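Local coordinates for protein amine Dehydrogenase (Pseudomonas putida, PDB 1JMX) that probably transfers electrons through two covalently bound c-type hemes held in the alpha subunit of a quinohemoprotein amine dehydrogenase, at residues A[37-45]-A[57-65]; A[25-33]-A[111-121]. All coordinates share one frame; numbering follows the deposited sequence.

Contact 1 of 2, residues A[37-45]-A[57-65]; sequences WLMSIARMQ and RRTLVKYLA. With HEC (heme c), chain F.
W37 lays one face of its indole over L64: CB of L64 stands 3.8 Å from the centroid of the five-membered ring, almost on the ring normal, a CH-pi contact in which the two side chains cross at about a right angle. The indole NE1 comes close to the L64 carbonyl but at a poor angle, and its real acceptor is the backbone O of Q68. One turn on, I41 is a knob in the hole formed by R57, L60, V61 and L64. Its CD1 does the reaching, 4.0 Å from L60 CB, while its CG2 lies against the methylenes of R57, the two side chains running past each other in opposite directions. R57 is the reciprocal knob, among L38, I41, A42 and Q45. With CG anti to the backbone N (chi1 -174°) it reaches across helix 37-45, then turns at chi3 and brings its guanidinium against L38, whose CD1 rests over one face, 3.6 Å from NE. Q45 OE1 takes a bent bond from R57 NH1 at 3.0 Å, the donor on a lone pair in the carbonyl plane but OE1 tilted from the guanidinium plane; the two planes are 76° apart. R57 is also held by the backbone and an acidic side chain of a neighbouring protein chain. The helix axes approach to 9.5 Å at 135°, and the other flank of helix 37-45 carries heme-binding residues: M44 SD binds the iron at 2.5 Å, with H16 as the second axial ligand, and R43 NH1 makes a nearly straight bond to propionate O1D. The interface is apolar on the heme side, where I41, W37 and L60 also touch the porphyrin, and its one crossing polar bond sits at the end next to that chain.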
loop_
_atom_site.group_PDB
_atom_site.type_symbol
_atom_site.label_atom_id
_atom_site.label_comp_id
_atom_site.label_asym_id
_atom_site.label_seq_id
_atom_site.Cartn_x
_atom_site.Cartn_y
_atom_site.Cartn_z
ATOM N N TRP A 37 11.124 -3.412 16.424
ATOM C CA TRP A 37 12.384 -4.142 16.491
ATOM C C TRP A 37 12.313 -5.413 15.659
ATOM O O TRP A 37 13.244 -5.706 14.913
ATOM C CB TRP A 37 12.787 -4.440 17.939
ATOM C CG TRP A 37 13.408 -3.252 18.604
ATOM C CD1 TRP A 37 12.928 -2.567 19.678
ATOM C CD2 TRP A 37 14.600 -2.574 18.194
ATOM N NE1 TRP A 37 13.742 -1.496 19.959
ATOM C CE2 TRP A 37 14.777 -1.477 19.066
ATOM C CE3 TRP A 37 15.538 -2.783 17.169
ATOM C CZ2 TRP A 37 15.852 -0.591 18.947
ATOM C CZ3 TRP A 37 16.609 -1.897 17.050
ATOM C CH2 TRP A 37 16.754 -0.816 17.936
ATOM N N LEU A 38 11.195 -6.134 15.746
ATOM C CA LEU A 38 11.021 -7.350 14.955
ATOM C C LEU A 38 11.102 -7.031 13.452
ATOM O O LEU A 38 11.680 -7.795 12.677
ATOM C CB LEU A 38 9.678 -8.022 15.261
ATOM C CG LEU A 38 9.304 -9.183 14.324
ATOM C CD1 LEU A 38 10.270 -10.341 14.508
ATOM C CD2 LEU A 38 7.883 -9.627 14.585
ATOM N N MET A 39 10.520 -5.900 13.057
ATOM C CA MET A 39 10.514 -5.463 11.663
ATOM C C MET A 39 11.899 -5.120 11.133
ATOM O O MET A 39 12.193 -5.381 9.976
ATOM C CB MET A 39 9.570 -4.280 11.471
ATOM C CG MET A 39 8.120 -4.688 11.243
ATOM S SD MET A 39 7.039 -3.288 10.894
ATOM C CE MET A 39 7.624 -2.808 9.250
ATOM N N SER A 40 12.746 -4.537 11.977
ATOM C CA SER A 40 14.110 -4.191 11.574
ATOM C C SER A 40 14.937 -5.448 11.347
ATOM O O SER A 40 15.661 -5.548 10.360
ATOM C CB SER A 40 14.783 -3.329 12.632
ATOM O OG SER A 40 14.197 -2.059 12.660
ATOM N N ILE A 41 14.816 -6.404 12.268
ATOM C CA ILE A 41 15.546 -7.659 12.176
ATOM C C ILE A 41 15.068 -8.478 10.978
ATOM O O ILE A 41 15.872 -9.097 10.279
ATOM C CB ILE A 41 15.430 -8.467 13.477
ATOM C CG1 ILE A 41 16.059 -7.671 14.627
ATOM C CG2 ILE A 41 16.104 -9.822 13.313
ATOM C CD1 ILE A 41 15.790 -8.226 16.013
ATOM N N ALA A 42 13.762 -8.455 10.731
ATOM C CA ALA A 42 13.183 -9.159 9.596
ATOM C C ALA A 42 13.716 -8.551 8.297
ATOM O O ALA A 42 13.892 -9.259 7.312
ATOM C CB ALA A 42 11.678 -9.073 9.635
ATOM N N ARG A 43 13.958 -7.241 8.293
ATOM C CA ARG A 43 14.496 -6.579 7.105
ATOM C C ARG A 43 15.919 -7.056 6.876
ATOM O O ARG A 43 16.348 -7.197 5.743
ATOM C CB ARG A 43 14.488 -5.053 7.243
ATOM C CG ARG A 43 13.106 -4.424 7.179
ATOM C CD ARG A 43 13.131 -2.980 6.691
ATOM N NE ARG A 43 13.922 -2.084 7.532
ATOM C CZ ARG A 43 15.194 -1.781 7.304
ATOM N NH1 ARG A 43 15.827 -2.311 6.268
ATOM N NH2 ARG A 43 15.816 -0.908 8.074
ATOM N N MET A 44 16.639 -7.304 7.964
ATOM C CA MET A 44 18.009 -7.777 7.877
ATOM C C MET A 44 18.068 -9.137 7.192
ATOM O O MET A 44 18.998 -9.416 6.432
ATOM C CB MET A 44 18.637 -7.866 9.265
ATOM C CG MET A 44 18.717 -6.556 9.990
ATOM S SD MET A 44 19.566 -5.296 9.036
ATOM C CE MET A 44 18.219 -4.054 8.775
ATOM N N GLN A 45 17.055 -9.967 7.439
ATOM C CA GLN A 45 16.985 -11.304 6.858
ATOM C C GLN A 45 16.589 -11.284 5.397
ATOM O O GLN A 45 17.213 -11.929 4.566
ATOM C CB GLN A 45 15.976 -12.153 7.608
ATOM C CG GLN A 45 16.275 -12.352 9.067
ATOM C CD GLN A 45 15.072 -12.874 9.788
ATOM O OE1 GLN A 45 14.343 -12.115 10.418
ATOM N NE2 GLN A 45 14.816 -14.167 9.651
ATOM N N ARG A 57 15.643 -14.719 17.298
ATOM C CA ARG A 57 15.068 -13.448 16.879
ATOM C C ARG A 57 14.194 -12.951 18.020
ATOM O O ARG A 57 14.277 -11.785 18.390
ATOM C CB ARG A 57 14.259 -13.592 15.586
ATOM C CG ARG A 57 13.747 -12.263 15.033
ATOM C CD ARG A 57 13.197 -12.402 13.627
ATOM N NE ARG A 57 12.091 -13.351 13.567
ATOM C CZ ARG A 57 11.345 -13.573 12.491
ATOM N NH1 ARG A 57 11.570 -12.920 11.358
ATOM N NH2 ARG A 57 10.357 -14.447 12.550
ATOM N N ARG A 58 13.421 -13.857 18.622
ATOM C CA ARG A 58 12.559 -13.507 19.753
ATOM C C ARG A 58 13.385 -12.995 20.919
ATOM O O ARG A 58 12.963 -12.094 21.636
ATOM C CB ARG A 58 11.736 -14.709 20.232
ATOM C CG ARG A 58 10.380 -14.836 19.561
ATOM C CD ARG A 58 9.510 -15.873 20.243
ATOM N NE ARG A 58 10.073 -17.216 20.158
ATOM C CZ ARG A 58 10.035 -17.979 19.068
ATOM N NH1 ARG A 58 9.467 -17.534 17.954
ATOM N NH2 ARG A 58 10.513 -19.215 19.111
ATOM N N THR A 59 14.563 -13.584 21.105
ATOM C CA THR A 59 15.449 -13.180 22.187
ATOM C C THR A 59 15.949 -11.761 21.966
ATOM O O THR A 59 15.910 -10.943 22.880
ATOM C CB THR A 59 16.653 -14.140 22.324
ATOM O OG1 THR A 59 16.175 -15.463 22.592
ATOM C CG2 THR A 59 17.578 -13.696 23.468
ATOM N N LEU A 60 16.389 -11.463 20.745
ATOM C CA LEU A 60 16.893 -10.129 20.425
ATOM C C LEU A 60 15.827 -9.049 20.513
ATOM O O LEU A 60 16.101 -7.951 20.987
ATOM C CB LEU A 60 17.571 -10.109 19.055
ATOM C CG LEU A 60 19.002 -10.648 19.082
ATOM C CD1 LEU A 60 19.581 -10.640 17.683
ATOM C CD2 LEU A 60 19.861 -9.805 20.018
ATOM N N VAL A 61 14.613 -9.363 20.071
ATOM C CA VAL A 61 13.502 -8.409 20.124
ATOM C C VAL A 61 13.223 -8.039 21.579
ATOM O O VAL A 61 13.112 -6.865 21.908
ATOM C CB VAL A 61 12.217 -8.990 19.469
ATOM C CG1 VAL A 61 11.017 -8.083 19.743
ATOM C CG2 VAL A 61 12.420 -9.157 17.963
ATOM N N LYS A 62 13.159 -9.047 22.447
ATOM C CA LYS A 62 12.910 -8.833 23.872
ATOM C C LYS A 62 14.000 -7.935 24.444
ATOM O O LYS A 62 13.714 -6.932 25.102
ATOM C CB LYS A 62 12.887 -10.176 24.614
ATOM C CG LYS A 62 12.698 -10.077 26.134
ATOM C CD LYS A 62 11.260 -9.754 26.504
ATOM C CE LYS A 62 11.037 -9.758 28.010
ATOM N NZ LYS A 62 11.417 -8.486 28.680
ATOM N N TYR A 63 15.247 -8.275 24.131
ATOM C CA TYR A 63 16.402 -7.524 24.603
ATOM C C TYR A 63 16.383 -6.071 24.139
ATOM O O TYR A 63 16.551 -5.149 24.934
ATOM C CB TYR A 63 17.706 -8.202 24.144
ATOM C CG TYR A 63 18.951 -7.458 24.568
ATOM C CD1 TYR A 63 19.670 -6.674 23.657
ATOM C CD2 TYR A 63 19.387 -7.490 25.895
ATOM C CE1 TYR A 63 20.786 -5.937 24.063
ATOM C CE2 TYR A 63 20.503 -6.754 26.312
ATOM C CZ TYR A 63 21.195 -5.978 25.394
ATOM O OH TYR A 63 22.275 -5.233 25.816
ATOM N N LEU A 64 16.158 -5.867 22.851
ATOM C CA LEU A 64 16.146 -4.519 22.295
ATOM C C LEU A 64 14.911 -3.702 22.675
ATOM O O LEU A 64 15.005 -2.503 22.889
ATOM C CB LEU A 64 16.320 -4.593 20.782
ATOM C CG LEU A 64 17.658 -5.222 20.391
ATOM C CD1 LEU A 64 17.647 -5.626 18.935
ATOM C CD2 LEU A 64 18.787 -4.249 20.700
ATOM N N ALA A 65 13.771 -4.370 22.816
ATOM C CA ALA A 65 12.525 -3.707 23.179
ATOM C C ALA A 65 12.575 -3.149 24.605
ATOM O O ALA A 65 11.975 -2.122 24.897
ATOM C CB ALA A 65 11.355 -4.667 23.016
HETATM FE FE HEC F . 21.474 -4.349 10.255
HETATM C CHA HEC F . 20.611 -1.285 9.145
HETATM C CHB HEC F . 19.722 -3.823 13.099
HETATM C CHC HEC F . 22.371 -7.444 11.383
HETATM C CHD HEC F . 23.265 -4.886 7.377
HETATM N NA HEC F . 20.400 -2.873 10.966
HETATM C C1A HEC F . 20.135 -1.662 10.383
HETATM C C2A HEC F . 19.296 -0.834 11.240
HETATM C C3A HEC F . 19.051 -1.555 12.345
HETATM C C4A HEC F . 19.734 -2.819 12.177
HETATM C CMA HEC F . 18.221 -1.118 13.536
HETATM C CAA HEC F . 18.806 0.560 10.923
HETATM C CBA HEC F . 17.408 0.477 10.354
HETATM C CGA HEC F . 16.827 1.832 9.996
HETATM O O1A HEC F . 17.499 2.860 10.181
HETATM O O2A HEC F . 15.675 1.864 9.522
HETATM N NB HEC F . 21.124 -5.404 11.873
HETATM C C1B HEC F . 20.360 -5.036 12.983
HETATM C C2B HEC F . 20.318 -6.032 14.000
HETATM C C3B HEC F . 21.082 -7.059 13.520
HETATM C C4B HEC F . 21.568 -6.673 12.203
HETATM C CMB HEC F . 19.572 -5.936 15.348
HETATM C CAB HEC F . 21.337 -8.336 14.296
HETATM C CBB HEC F . 20.309 -9.469 14.221
HETATM N NC HEC F . 22.576 -5.841 9.531
HETATM C C1C HEC F . 22.843 -7.062 10.137
HETATM C C2C HEC F . 23.682 -7.896 9.314
HETATM C C3C HEC F . 23.947 -7.192 8.209
HETATM C C4C HEC F . 23.249 -5.908 8.331
HETATM C CMC HEC F . 24.171 -9.299 9.672
HETATM C CAC HEC F . 24.999 -7.588 7.184
HETATM C CBC HEC F . 24.689 -8.527 6.035
HETATM N ND HEC F . 21.859 -3.311 8.600
HETATM C C1D HEC F . 22.611 -3.665 7.502
HETATM C C2D HEC F . 22.637 -2.599 6.491
HETATM C C3D HEC F . 21.877 -1.599 7.023
HETATM C C4D HEC F . 21.417 -2.051 8.303
HETATM C CMD HEC F . 23.364 -2.621 5.141
HETATM C CAD HEC F . 21.539 -0.236 6.423
HETATM C CBD HEC F . 20.354 -0.203 5.470
HETATM C CGD HEC F . 19.070 -0.688 6.098
HETATM O O1D HEC F . 18.622 -1.789 5.772
HETATM O O2D HEC F . 18.491 0.030 6.927
#

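Contact 2 of 2, residues A[25-33]-A[111-121]; sequences SRISHQRKT and LQRRPAKEWEH. With HEC (heme c), chain F.
R31 and R113 pair as the hydrogen-bonded rung of an antiparallel two-stranded ladder in the heme-binding domain, each N to the other's O at 3.0 Å. Tight packing surrounds a heme c propionate. The amide of Q30 stacks on the guanidinium of R114, CD over its centre, and Q30 NE2 donates to E118 OE1 (2.9 Å) on the anti lone pair. R26 NH1 meets that same oxygen from above the carboxylate plane in a salt bridge, its guanidinium layered between H121 CB and heme CAA. R114, extended from CG to NE, donates from NH1 to O1A (2.8 Å) and nearly straight from NH2 to O2A (3.0 Å), while its NE and NH2 both grip Q112 OE1 side-on; K32 NZ donates to Q112 OE1 from above the carbonyl plane (3.2 Å). A leucine at R114 would probably leave both propionate oxygens short of a donor and Q112 OE1 with only K32 NZ of the donors named, its amide freer to turn. Farther from the propionate, water bridges R26 N and E118 OE2. The T33 end is loose, a water joining T33 N to L111 O and CG2 merely touching L111 CD2. Buried H29 O, 3.0 Å from P115 CD, has no polar partner in the model.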
loop_
_atom_site.group_PDB
_atom_site.type_symbol
_atom_site.label_atom_id
_atom_site.label_comp_id
_atom_site.label_asym_id
_atom_site.label_seq_id
_atom_site.Cartn_x
_atom_site.Cartn_y
_atom_site.Cartn_z
ATOM N N SER A 25 26.827 0.202 15.895
ATOM C CA SER A 25 26.392 1.284 15.036
ATOM C C SER A 25 24.951 1.035 14.589
ATOM O O SER A 25 24.549 -0.112 14.381
ATOM C CB SER A 25 27.317 1.416 13.827
ATOM O OG SER A 25 27.268 0.254 13.027
ATOM N N ARG A 26 24.184 2.119 14.487
ATOM C CA ARG A 26 22.783 2.083 14.072
ATOM C C ARG A 26 21.873 1.527 15.161
ATOM O O ARG A 26 21.046 2.249 15.707
ATOM C CB ARG A 26 22.633 1.292 12.763
ATOM C CG ARG A 26 23.577 1.786 11.667
ATOM C CD ARG A 26 23.149 3.139 11.128
ATOM N NE ARG A 26 22.204 2.908 10.046
ATOM C CZ ARG A 26 20.977 3.396 9.983
ATOM N NH1 ARG A 26 20.501 4.189 10.923
ATOM N NH2 ARG A 26 20.180 2.979 9.025
ATOM N N ILE A 27 22.097 0.265 15.520
ATOM C CA ILE A 27 21.318 -0.453 16.532
ATOM C C ILE A 27 21.108 0.269 17.856
ATOM O O ILE A 27 19.986 0.334 18.354
ATOM C CB ILE A 27 21.942 -1.837 16.807
ATOM C CG1 ILE A 27 22.007 -2.629 15.500
ATOM C CG2 ILE A 27 21.132 -2.599 17.858
ATOM C CD1 ILE A 27 22.736 -3.939 15.611
ATOM N N SER A 28 22.173 0.839 18.404
ATOM C CA SER A 28 22.095 1.527 19.687
ATOM C C SER A 28 21.761 3.012 19.614
ATOM O O SER A 28 21.961 3.738 20.585
ATOM C CB SER A 28 23.413 1.349 20.441
ATOM O OG SER A 28 23.788 -0.013 20.470
ATOM N N HIS A 29 21.211 3.459 18.492
ATOM C CA HIS A 29 20.903 4.874 18.319
ATOM C C HIS A 29 19.470 5.087 17.842
ATOM O O HIS A 29 19.140 6.113 17.241
ATOM C CB HIS A 29 21.890 5.471 17.318
ATOM C CG HIS A 29 23.296 5.017 17.533
ATOM N ND1 HIS A 29 24.167 5.668 18.376
ATOM C CD2 HIS A 29 23.960 3.931 17.073
ATOM C CE1 HIS A 29 25.306 5.002 18.431
ATOM N NE2 HIS A 29 25.206 3.944 17.650
ATOM N N GLN A 30 18.632 4.095 18.124
ATOM C CA GLN A 30 17.234 4.120 17.744
ATOM C C GLN A 30 16.401 3.438 18.831
ATOM O O GLN A 30 16.877 2.518 19.500
ATOM C CB GLN A 30 17.052 3.366 16.421
ATOM C CG GLN A 30 17.852 3.917 15.249
ATOM C CD GLN A 30 17.766 3.036 14.020
ATOM O OE1 GLN A 30 16.996 2.077 13.982
ATOM N NE2 GLN A 30 18.567 3.347 13.015
ATOM N N ARG A 31 15.176 3.919 19.030
ATOM C CA ARG A 31 14.245 3.331 20.009
ATOM C C ARG A 31 12.954 3.034 19.268
ATOM O O ARG A 31 12.459 3.878 18.526
ATOM C CB ARG A 31 13.978 4.277 21.183
ATOM C CG ARG A 31 15.187 4.490 22.068
ATOM C CD ARG A 31 14.849 5.168 23.373
ATOM N NE ARG A 31 14.517 6.578 23.226
ATOM C CZ ARG A 31 13.294 7.069 23.386
ATOM N NH1 ARG A 31 12.293 6.255 23.685
ATOM N NH2 ARG A 31 13.080 8.376 23.311
ATOM N N LYS A 32 12.441 1.820 19.423
ATOM C CA LYS A 32 11.215 1.417 18.735
ATOM C C LYS A 32 10.345 0.524 19.622
ATOM O O LYS A 32 10.751 0.109 20.716
ATOM C CB LYS A 32 11.548 0.617 17.463
ATOM C CG LYS A 32 12.789 1.044 16.689
ATOM C CD LYS A 32 13.148 -0.023 15.663
ATOM C CE LYS A 32 14.520 0.203 15.044
ATOM N NZ LYS A 32 14.485 1.099 13.885
ATOM N N THR A 33 9.159 0.204 19.116
ATOM C CA THR A 33 8.223 -0.672 19.812
ATOM C C THR A 33 8.702 -2.106 19.565
ATOM O O THR A 33 9.612 -2.324 18.763
ATOM C CB THR A 33 6.780 -0.526 19.239
ATOM O OG1 THR A 33 6.758 -0.927 17.863
ATOM C CG2 THR A 33 6.286 0.909 19.361
ATOM N N LEU A 111 6.095 5.889 15.863
ATOM C CA LEU A 111 6.368 4.863 16.863
ATOM C C LEU A 111 7.865 4.575 16.992
ATOM O O LEU A 111 8.273 3.509 17.454
ATOM C CB LEU A 111 5.579 3.583 16.568
ATOM C CG LEU A 111 4.099 3.663 16.940
ATOM C CD1 LEU A 111 3.343 2.496 16.352
ATOM C CD2 LEU A 111 3.944 3.709 18.454
ATOM N N GLN A 112 8.674 5.545 16.575
ATOM C CA GLN A 112 10.129 5.453 16.650
ATOM C C GLN A 112 10.736 6.776 17.116
ATOM O O GLN A 112 10.164 7.845 16.917
ATOM C CB GLN A 112 10.732 5.044 15.298
ATOM C CG GLN A 112 10.367 3.635 14.849
ATOM C CD GLN A 112 11.329 3.072 13.825
ATOM O OE1 GLN A 112 12.454 3.548 13.688
ATOM N NE2 GLN A 112 10.899 2.038 13.115
ATOM N N ARG A 113 11.876 6.681 17.788
ATOM C CA ARG A 113 12.597 7.844 18.288
ATOM C C ARG A 113 14.049 7.731 17.802
ATOM O O ARG A 113 14.705 6.715 18.017
ATOM C CB ARG A 113 12.524 7.890 19.818
ATOM C CG ARG A 113 11.140 8.212 20.372
ATOM C CD ARG A 113 10.678 9.561 19.864
ATOM N NE ARG A 113 9.377 9.969 20.387
ATOM C CZ ARG A 113 8.204 9.536 19.927
ATOM N NH1 ARG A 113 8.154 8.658 18.929
ATOM N NH2 ARG A 113 7.075 10.015 20.436
ATOM N N ARG A 114 14.532 8.755 17.108
ATOM C CA ARG A 114 15.892 8.733 16.559
ATOM C C ARG A 114 16.531 10.107 16.489
ATOM O O ARG A 114 15.834 11.119 16.423
ATOM C CB ARG A 114 15.873 8.225 15.113
ATOM C CG ARG A 114 15.219 6.900 14.851
ATOM C CD ARG A 114 15.141 6.694 13.361
ATOM N NE ARG A 114 14.631 5.385 12.999
ATOM C CZ ARG A 114 15.116 4.647 12.009
ATOM N NH1 ARG A 114 16.133 5.088 11.284
ATOM N NH2 ARG A 114 14.555 3.487 11.719
ATOM N N PRO A 115 17.878 10.163 16.533
ATOM C CA PRO A 115 18.549 11.461 16.442
ATOM C C PRO A 115 18.541 11.813 14.947
ATOM O O PRO A 115 18.271 10.944 14.109
ATOM C CB PRO A 115 19.958 11.162 16.971
ATOM C CG PRO A 115 20.179 9.747 16.575
ATOM C CD PRO A 115 18.841 9.099 16.886
ATOM N N ALA A 116 18.822 13.068 14.609
ATOM C CA ALA A 116 18.805 13.506 13.213
ATOM C C ALA A 116 19.595 12.655 12.217
ATOM O O ALA A 116 19.123 12.427 11.107
ATOM C CB ALA A 116 19.226 14.964 13.108
ATOM N N LYS A 117 20.780 12.180 12.604
ATOM C CA LYS A 117 21.602 11.368 11.699
ATOM C C LYS A 117 20.970 10.026 11.362
ATOM O O LYS A 117 21.157 9.508 10.257
ATOM C CB LYS A 117 23.010 11.172 12.271
ATOM C CG LYS A 117 23.925 10.230 11.459
ATOM C CD LYS A 117 24.112 10.667 9.993
ATOM C CE LYS A 117 24.765 12.045 9.867
ATOM N NZ LYS A 117 25.056 12.442 8.441
ATOM N N GLU A 118 20.235 9.460 12.315
ATOM C CA GLU A 118 19.564 8.183 12.100
ATOM C C GLU A 118 18.332 8.380 11.214
ATOM O O GLU A 118 17.914 7.454 10.520
ATOM C CB GLU A 118 19.194 7.534 13.432
ATOM C CG GLU A 118 20.401 7.215 14.311
ATOM C CD GLU A 118 21.335 6.204 13.677
ATOM O OE1 GLU A 118 20.847 5.148 13.256
ATOM O OE2 GLU A 118 22.555 6.451 13.601
ATOM N N TRP A 119 17.762 9.586 11.240
ATOM C CA TRP A 119 16.614 9.918 10.399
ATOM C C TRP A 119 17.152 10.178 8.993
ATOM O O TRP A 119 16.479 9.889 8.004
ATOM C CB TRP A 119 15.867 11.169 10.906
ATOM C CG TRP A 119 14.904 10.937 12.050
ATOM C CD1 TRP A 119 14.917 11.561 13.264
ATOM C CD2 TRP A 119 13.778 10.039 12.074
ATOM N NE1 TRP A 119 13.874 11.113 14.043
ATOM C CE2 TRP A 119 13.160 10.177 13.342
ATOM C CE3 TRP A 119 13.232 9.132 11.154
ATOM C CZ2 TRP A 119 12.027 9.442 13.713
ATOM C CZ3 TRP A 119 12.098 8.397 11.526
ATOM C CH2 TRP A 119 11.513 8.560 12.796
ATOM N N GLU A 120 18.370 10.725 8.916
ATOM C CA GLU A 120 19.017 11.001 7.633
ATOM C C GLU A 120 19.412 9.682 6.946
ATOM O O GLU A 120 19.260 9.543 5.730
ATOM C CB GLU A 120 20.255 11.874 7.821
ATOM C CG GLU A 120 20.885 12.285 6.504
ATOM C CD GLU A 120 22.313 12.787 6.651
ATOM O OE1 GLU A 120 23.220 12.223 5.996
ATOM O OE2 GLU A 120 22.535 13.742 7.416
ATOM N N HIS A 121 19.912 8.724 7.727
ATOM C CA HIS A 121 20.293 7.413 7.197
ATOM C C HIS A 121 19.042 6.718 6.678
ATOM O O HIS A 121 19.090 6.011 5.672
ATOM C CB HIS A 121 20.910 6.526 8.279
ATOM C CG HIS A 121 22.343 6.826 8.579
ATOM N ND1 HIS A 121 23.240 7.230 7.613
ATOM C CD2 HIS A 121 23.045 6.750 9.735
ATOM C CE1 HIS A 121 24.431 7.390 8.159
ATOM N NE2 HIS A 121 24.340 7.104 9.446
HETATM FE FE HEC F . 21.474 -4.349 10.255
HETATM C CHA HEC F . 20.611 -1.285 9.145
HETATM C CHB HEC F . 19.722 -3.823 13.099
HETATM C CHC HEC F . 22.371 -7.444 11.383
HETATM C CHD HEC F . 23.265 -4.886 7.377
HETATM N NA HEC F . 20.400 -2.873 10.966
HETATM C C1A HEC F . 20.135 -1.662 10.383
HETATM C C2A HEC F . 19.296 -0.834 11.240
HETATM C C3A HEC F . 19.051 -1.555 12.345
HETATM C C4A HEC F . 19.734 -2.819 12.177
HETATM C CMA HEC F . 18.221 -1.118 13.536
HETATM C CAA HEC F . 18.806 0.560 10.923
HETATM C CBA HEC F . 17.408 0.477 10.354
HETATM C CGA HEC F . 16.827 1.832 9.996
HETATM O O1A HEC F . 17.499 2.860 10.181
HETATM O O2A HEC F . 15.675 1.864 9.522
HETATM N NB HEC F . 21.124 -5.404 11.873
HETATM C C1B HEC F . 20.360 -5.036 12.983
HETATM C C2B HEC F . 20.318 -6.032 14.000
HETATM C C3B HEC F . 21.082 -7.059 13.520
HETATM C C4B HEC F . 21.568 -6.673 12.203
HETATM C CMB HEC F . 19.572 -5.936 15.348
HETATM C CAB HEC F . 21.337 -8.336 14.296
HETATM C CBB HEC F . 20.309 -9.469 14.221
HETATM N NC HEC F . 22.576 -5.841 9.531
HETATM C C1C HEC F . 22.843 -7.062 10.137
HETATM C C2C HEC F . 23.682 -7.896 9.314
HETATM C C3C HEC F . 23.947 -7.192 8.209
HETATM C C4C HEC F . 23.249 -5.908 8.331
HETATM C CMC HEC F . 24.171 -9.299 9.672
HETATM C CAC HEC F . 24.999 -7.588 7.184
HETATM C CBC HEC F . 24.689 -8.527 6.035
HETATM N ND HEC F . 21.859 -3.311 8.600
HETATM C C1D HEC F . 22.611 -3.665 7.502
HETATM C C2D HEC F . 22.637 -2.599 6.491
HETATM C C3D HEC F . 21.877 -1.599 7.023
HETATM C C4D HEC F . 21.417 -2.051 8.303
HETATM C CMD HEC F . 23.364 -2.621 5.141
HETATM C CAD HEC F . 21.539 -0.236 6.423
HETATM C CBD HEC F . 20.354 -0.203 5.470
HETATM C CGD HEC F . 19.070 -0.688 6.098
HETATM O O1D HEC F . 18.622 -1.789 5.772
HETATM O O2D HEC F . 18.491 0.030 6.927
HETATM O O HOH W 1 24.899 4.935 14.221
HETATM O O HOH W 2 8.079 0.858 16.324
#

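In the fold
Contacts 1 and 2 lie 14 Å apart between centres and are joined directly, since strand 31-32 runs on into helix 34-48. W37 is one shared side chain: its CZ2 lies 3.3 Å from Q30 O, and K32 makes a cation-pi contact with its ring. S40 OG sits 3.3 Å from K32 CE. The two contacts serve one heme c differently, contact 1 supplying axial ligand M44 and contact 2 the donors R26, Q30 and R114 for a propionate, to which R43 adds a weak bond. K32 and S40 bind the second heme, whose nearest atoms are about 7 Å from the W37 side chain. R43 binds both hemes, a bridge consistent with electron passage between them.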